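Local coordinates for protein putative D-lactate dehydrogenase (Chlamydomonas reinhardtii, PDB 4ZGS) that probably reduces pyruvate to D-lactate with NADH, as the chloroplast pyruvate reductase of a green alga in the D-isomer specific 2-hydroxyacid dehydrogenase family, at residues A[88-93]-A[114-119]; A[280-285]-A[325-330]. All coordinates share one frame; numbering follows the deposited sequence.

Contact 1 of 2, residues A[88-93]-A[114-119]; sequences DRADAS and DRVDLH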
loop_
_atom_site.group_PDB
_atom_site.type_symbol
_atom_site.label_atom_id
_atom_site.label_comp_id
_atom_site.label_asym_id
_atom_site.label_seq_id
_atom_site.Cartn_x
_atom_site.Cartn_y
_atom_site.Cartn_z
ATOM N N ASP A 88 -23.475 -15.152 8.852
ATOM C CA ASP A 88 -24.878 -15.279 8.386
ATOM C C ASP A 88 -25.923 -15.024 9.475
ATOM O O ASP A 88 -25.677 -15.341 10.624
ATOM C CB ASP A 88 -25.068 -16.661 7.782
ATOM C CG ASP A 88 -24.350 -16.805 6.457
ATOM O OD1 ASP A 88 -24.546 -15.954 5.555
ATOM O OD2 ASP A 88 -23.527 -17.744 6.343
ATOM N N ARG A 89 -27.098 -14.482 9.154
ATOM C CA ARG A 89 -28.074 -14.291 10.237
ATOM C C ARG A 89 -28.994 -15.479 10.406
ATOM O O ARG A 89 -29.658 -15.879 9.449
ATOM C CB ARG A 89 -29.010 -13.089 9.980
ATOM C CG ARG A 89 -28.537 -11.668 10.160
ATOM C CD ARG A 89 -29.627 -10.650 9.794
ATOM N NE ARG A 89 -29.032 -9.315 9.718
ATOM C CZ ARG A 89 -29.652 -8.183 9.346
ATOM N NH1 ARG A 89 -30.955 -8.151 8.998
ATOM N NH2 ARG A 89 -28.952 -7.040 9.325
ATOM N N ALA A 90 -29.010 -16.071 11.600
ATOM C CA ALA A 90 -30.241 -16.671 12.085
ATOM C C ALA A 90 -30.536 -16.038 13.436
ATOM O O ALA A 90 -30.107 -16.546 14.464
ATOM C CB ALA A 90 -30.128 -18.185 12.207
ATOM N N ASP A 91 -31.354 -14.996 13.444
ATOM C CA ASP A 91 -31.885 -14.454 14.682
ATOM C C ASP A 91 -33.285 -15.023 14.703
ATOM O O ASP A 91 -33.636 -15.754 13.784
ATOM C CB ASP A 91 -31.822 -12.921 14.738
ATOM C CG ASP A 91 -32.530 -12.244 13.574
ATOM O OD1 ASP A 91 -33.275 -12.914 12.837
ATOM O OD2 ASP A 91 -32.349 -11.016 13.406
ATOM N N ALA A 92 -34.108 -14.671 15.676
ATOM C CA ALA A 92 -35.396 -15.340 15.788
ATOM C C ALA A 92 -36.262 -15.203 14.528
ATOM O O ALA A 92 -37.059 -16.091 14.225
ATOM C CB ALA A 92 -36.138 -14.825 16.999
ATOM N N SER A 93 -36.088 -14.117 13.780
ATOM C CA SER A 93 -36.951 -13.852 12.620
ATOM C C SER A 93 -36.593 -14.645 11.345
ATOM O O SER A 93 -37.499 -15.073 10.625
ATOM C CB SER A 93 -36.968 -12.350 12.297
ATOM O OG SER A 93 -35.704 -11.887 11.864
ATOM N N ASP A 114 -22.954 -18.797 17.835
ATOM C CA ASP A 114 -23.296 -17.627 18.633
ATOM C C ASP A 114 -24.444 -16.803 18.011
ATOM O O ASP A 114 -25.309 -16.293 18.719
ATOM C CB ASP A 114 -22.037 -16.768 18.814
ATOM C CG ASP A 114 -22.016 -16.014 20.133
ATOM O OD1 ASP A 114 -22.926 -16.216 20.965
ATOM O OD2 ASP A 114 -21.059 -15.244 20.355
ATOM N N ARG A 115 -24.430 -16.651 16.695
ATOM C CA ARG A 115 -25.439 -15.848 16.012
ATOM C C ARG A 115 -26.757 -16.562 15.674
ATOM O O ARG A 115 -27.735 -15.905 15.346
ATOM C CB ARG A 115 -24.827 -15.247 14.754
ATOM C CG ARG A 115 -25.731 -14.310 13.979
ATOM C CD ARG A 115 -24.877 -13.609 12.915
ATOM N NE ARG A 115 -25.633 -13.012 11.819
ATOM C CZ ARG A 115 -25.100 -12.169 10.941
ATOM N NH1 ARG A 115 -23.836 -11.795 11.065
ATOM N NH2 ARG A 115 -25.820 -11.696 9.945
ATOM N N VAL A 116 -26.809 -17.887 15.767
ATOM C CA VAL A 116 -28.080 -18.565 15.513
ATOM C C VAL A 116 -28.896 -18.632 16.785
ATOM O O VAL A 116 -28.356 -18.863 17.862
ATOM C CB VAL A 116 -27.889 -20.002 14.965
ATOM C CG1 VAL A 116 -27.335 -20.905 16.031
ATOM C CG2 VAL A 116 -29.214 -20.559 14.469
ATOM N N ASP A 117 -30.209 -18.475 16.636
ATOM C CA ASP A 117 -31.118 -18.537 17.768
ATOM C C ASP A 117 -31.665 -19.953 17.871
ATOM O O ASP A 117 -32.472 -20.381 17.044
ATOM C CB ASP A 117 -32.248 -17.503 17.594
ATOM C CG ASP A 117 -33.223 -17.473 18.767
ATOM O OD1 ASP A 117 -33.123 -18.327 19.673
ATOM O OD2 ASP A 117 -34.098 -16.579 18.784
ATOM N N LEU A 118 -31.270 -20.636 18.942
ATOM C CA LEU A 118 -31.597 -22.047 19.133
ATOM C C LEU A 118 -32.942 -22.169 19.791
ATOM O O LEU A 118 -33.553 -23.233 19.775
ATOM C CB LEU A 118 -30.537 -22.745 19.990
ATOM C CG LEU A 118 -29.074 -22.707 19.549
ATOM C CD1 LEU A 118 -28.187 -23.301 20.627
ATOM C CD2 LEU A 118 -28.898 -23.473 18.253
ATOM N N HIS A 119 -33.403 -21.063 20.369
ATOM C CA HIS A 119 -34.723 -21.031 20.981
ATOM C C HIS A 119 -35.742 -20.862 19.868
ATOM O O HIS A 119 -36.883 -21.303 19.988
ATOM C CB HIS A 119 -34.851 -19.913 22.031
ATOM C CG HIS A 119 -34.041 -20.138 23.275
ATOM N ND1 HIS A 119 -33.502 -21.365 23.607
ATOM C CD2 HIS A 119 -33.717 -19.302 24.291
ATOM C CE1 HIS A 119 -32.862 -21.268 24.759
ATOM N NE2 HIS A 119 -32.980 -20.026 25.197
#

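Contact 2 of 2, residues A[280-285]-A[325-330]; sequences ALESGQ and LSYPQV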
loop_
_atom_site.group_PDB
_atom_site.type_symbol
_atom_site.label_atom_id
_atom_site.label_comp_id
_atom_site.label_asym_id
_atom_site.label_seq_id
_atom_site.Cartn_x
_atom_site.Cartn_y
_atom_site.Cartn_z
ATOM N N ALA A 280 -0.022 1.844 26.381
ATOM C CA ALA A 280 1.028 0.868 26.594
ATOM C C ALA A 280 1.928 0.792 25.384
ATOM O O ALA A 280 3.144 0.701 25.512
ATOM C CB ALA A 280 0.430 -0.476 26.888
ATOM N N LEU A 281 1.327 0.898 24.207
ATOM C CA LEU A 281 2.091 0.942 22.968
ATOM C C LEU A 281 2.963 2.192 22.898
ATOM O O LEU A 281 4.111 2.148 22.449
ATOM C CB LEU A 281 1.160 0.933 21.770
ATOM C CG LEU A 281 0.606 -0.399 21.301
ATOM C CD1 LEU A 281 -0.454 -0.106 20.251
ATOM C CD2 LEU A 281 1.734 -1.270 20.747
ATOM N N GLU A 282 2.394 3.315 23.313
ATOM C CA GLU A 282 3.101 4.579 23.238
ATOM C C GLU A 282 4.109 4.737 24.369
ATOM O O GLU A 282 5.088 5.459 24.212
ATOM C CB GLU A 282 2.109 5.743 23.206
ATOM C CG GLU A 282 1.442 5.910 21.837
ATOM C CD GLU A 282 0.256 6.846 21.851
ATOM O OE1 GLU A 282 -0.483 6.890 20.844
ATOM O OE2 GLU A 282 0.074 7.552 22.858
ATOM N N SER A 283 3.897 4.058 25.495
ATOM C CA SER A 283 4.874 4.106 26.594
ATOM C C SER A 283 5.998 3.107 26.364
ATOM O O SER A 283 7.039 3.159 27.024
ATOM C CB SER A 283 4.210 3.837 27.959
ATOM O OG SER A 283 3.648 2.543 28.050
ATOM N N GLY A 284 5.770 2.180 25.442
ATOM C CA GLY A 284 6.735 1.134 25.170
ATOM C C GLY A 284 6.560 -0.122 26.020
ATOM O O GLY A 284 7.312 -1.098 25.854
ATOM N N GLN A 285 5.568 -0.101 26.915
ATOM C CA GLN A 285 5.251 -1.243 27.762
ATOM C C GLN A 285 4.871 -2.443 26.907
ATOM O O GLN A 285 5.434 -3.528 27.090
ATOM C CB GLN A 285 4.132 -0.914 28.750
ATOM C CG GLN A 285 3.820 -2.047 29.724
ATOM C CD GLN A 285 5.034 -2.501 30.573
ATOM O OE1 GLN A 285 6.112 -1.899 30.539
ATOM N NE2 GLN A 285 4.846 -3.581 31.329
ATOM N N LEU A 325 -4.620 0.187 13.959
ATOM C CA LEU A 325 -3.977 -0.186 12.701
ATOM C C LEU A 325 -2.918 0.834 12.278
ATOM O O LEU A 325 -2.167 0.610 11.334
ATOM C CB LEU A 325 -5.037 -0.331 11.614
ATOM C CG LEU A 325 -6.120 -1.362 11.930
ATOM C CD1 LEU A 325 -7.205 -1.300 10.896
ATOM C CD2 LEU A 325 -5.509 -2.790 11.970
ATOM N N SER A 326 -2.902 1.985 12.936
ATOM C CA SER A 326 -1.945 3.043 12.606
ATOM C C SER A 326 -0.491 2.777 13.076
ATOM O O SER A 326 0.473 3.354 12.547
ATOM C CB SER A 326 -2.416 4.357 13.194
ATOM O OG SER A 326 -1.581 5.359 12.714
ATOM N N TYR A 327 -0.338 1.932 14.086
ATOM C CA TYR A 327 0.967 1.722 14.684
ATOM C C TYR A 327 1.859 0.804 13.853
ATOM O O TYR A 327 1.391 -0.181 13.280
ATOM C CB TYR A 327 0.791 1.184 16.093
ATOM C CG TYR A 327 0.177 2.215 17.002
ATOM C CD1 TYR A 327 -1.180 2.468 16.972
ATOM C CD2 TYR A 327 0.966 2.942 17.889
ATOM C CE1 TYR A 327 -1.743 3.418 17.806
ATOM C CE2 TYR A 327 0.414 3.903 18.724
ATOM C CZ TYR A 327 -0.941 4.128 18.681
ATOM O OH TYR A 327 -1.497 5.061 19.521
ATOM N N PRO A 328 3.147 1.174 13.737
ATOM C CA PRO A 328 4.116 0.413 12.949
ATOM C C PRO A 328 4.443 -0.935 13.624
ATOM O O PRO A 328 4.834 -1.871 12.914
ATOM C CB PRO A 328 5.342 1.329 12.912
ATOM C CG PRO A 328 5.220 2.154 14.154
ATOM C CD PRO A 328 3.749 2.360 14.379
ATOM N N GLN A 329 4.293 -1.032 14.951
ATOM C CA GLN A 329 4.600 -2.295 15.658
ATOM C C GLN A 329 3.362 -3.175 15.876
ATOM O O GLN A 329 3.412 -4.124 16.655
ATOM C CB GLN A 329 5.281 -2.055 17.016
ATOM C CG GLN A 329 4.389 -1.452 18.073
ATOM C CD GLN A 329 4.255 0.055 17.901
ATOM O OE1 GLN A 329 4.135 0.543 16.778
ATOM N NE2 GLN A 329 4.284 0.799 19.016
ATOM N N VAL A 330 2.238 -2.800 15.264
ATOM C CA VAL A 330 1.018 -3.611 15.296
ATOM C C VAL A 330 0.745 -4.303 13.953
ATOM O O VAL A 330 0.962 -3.723 12.892
ATOM C CB VAL A 330 -0.176 -2.793 15.637
ATOM C CG1 VAL A 330 -1.436 -3.522 15.212
ATOM C CG2 VAL A 330 -0.169 -2.430 17.124
#

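Contact 1 of 2, residues A[88-93]-A[114-119]
Ala90 and Val116 meet where two loops run side by side in the five-stranded parallel alpha/beta domain. One loop follows strand 81-84 and enters helix 92-101. The other follows strand 105-108 and enters helix 118-124. Ala90 CB packs against Val116 CG2 at 3.4 Å. CG2 lies anti to the backbone N of Val116, which carries this methyl rather than CG1 to the alanine. Ile95 and Cys121 of the two helices continue the apolar packing.

The carbonyl of Ala90 joins the backbones. Asp117 N gives Ala90 O a weak, bent hydrogen bond of 2.9 Å. The CA of Val116 makes a CA-H...O contact with the same oxygen at 3.0 Å.

Arg115 has an extended chain from CG to NE and reaches Asp88 and Arg89. Asp88 O lies over one face of its guanidinium, 3.2 Å from Arg115 CZ. This is not a hydrogen bond. The Asp88 carboxylate is occupied by Ser41 OG and the backbone N atoms of Phe85 and Leu68. Arg89 and Arg115 cross with their guanidinium planes 42° apart, two like charges close together. One contact of this pair, Arg89 CG with Arg115 NH2, is too short in the model, so the detail is doubtful.

Both loops end in helix N-caps. Asp91 OD1 accepts from Ser93 OG at 2.8 Å and, weakly, from Ser93 N. Asp117 CG is anti to the backbone N (chi1 -178°), which places the carboxylate carbon. Its two oxygens have different partners. OD2 touches Ala92 CB across the contact at 3.2 Å. OD1 takes the capping bond from His119 N at 2.8 Å, which arrives on the anti side, 31° out of the carboxylate plane.

Contact 2 of 2, residues A[280-285]-A[325-330]
Leu281, in the last turn of helix 277-283, lays a methyl over the Tyr327 ring in the loop before strand 330-332, in the Rossmann-type NAD-binding domain. Its CB points toward that loop and comes 4.2 Å from Gln329 NE2. CG is anti to the carbonyl carbon (chi1 -82°). The two methyls beyond it meet different partners. CD2 goes to the Gln329 side chain, 3.8 Å from Gln329 CG. CD1 sits over the face of the Tyr327 ring, 4.1 Å from the ring centroid and 11° off the normal, a well-centred CH-pi contact. The same methyl touches Val330 CG2 at 3.9 Å.

Glu282 meets the ring at its edge. Its side chain is extended beyond CG, and Glu282 CG lies in the ring plane beside Tyr327 CE2. Tyr327 OH donates a hydrogen bond to Glu282 OE1, modelled at 2.5 Å, though so short a length is doubtful at this resolution. The carboxylate and ring planes are 30° apart. Glu282 OE2 forms a salt bridge with Arg319 of the second subunit, and Trp317 of that subunit stacks on the Tyr327 ring. A phenylalanine in place of Tyr327 would probably leave Glu282 OE1 without this donor and the carboxylate less firmly fixed beside the ring.

Leu281 also packs on Ile286 of strand 286-291 and on Leu324 of helix 319-324, while Val330 touches Leu289 and Leu324. The leucine therefore fills the angle between its own helix, helix 319-324 and the neighbouring parallel strands 286-291 and 330-332.

In the fold
Contact 1 and contact 2 lie in different alpha/beta units of the chain. Segments 88-93 and 114-119 belong to the five-stranded parallel sheet domain, while 280-285 and 325-330 belong to the six-stranded NAD-binding domain. Their centres are 37 Å apart and their nearest atoms about 20 Å, so they do not touch. Neither forms part of the annotated NAD sites. The Arg115 side chain of contact 1 is about 13 Å from a bound NAD. The two also differ in surroundings. No other chain of the four-chain assembly touches contact 1. Contact 2 is buried and joins the second subunit, with the third subunit packing on Leu325.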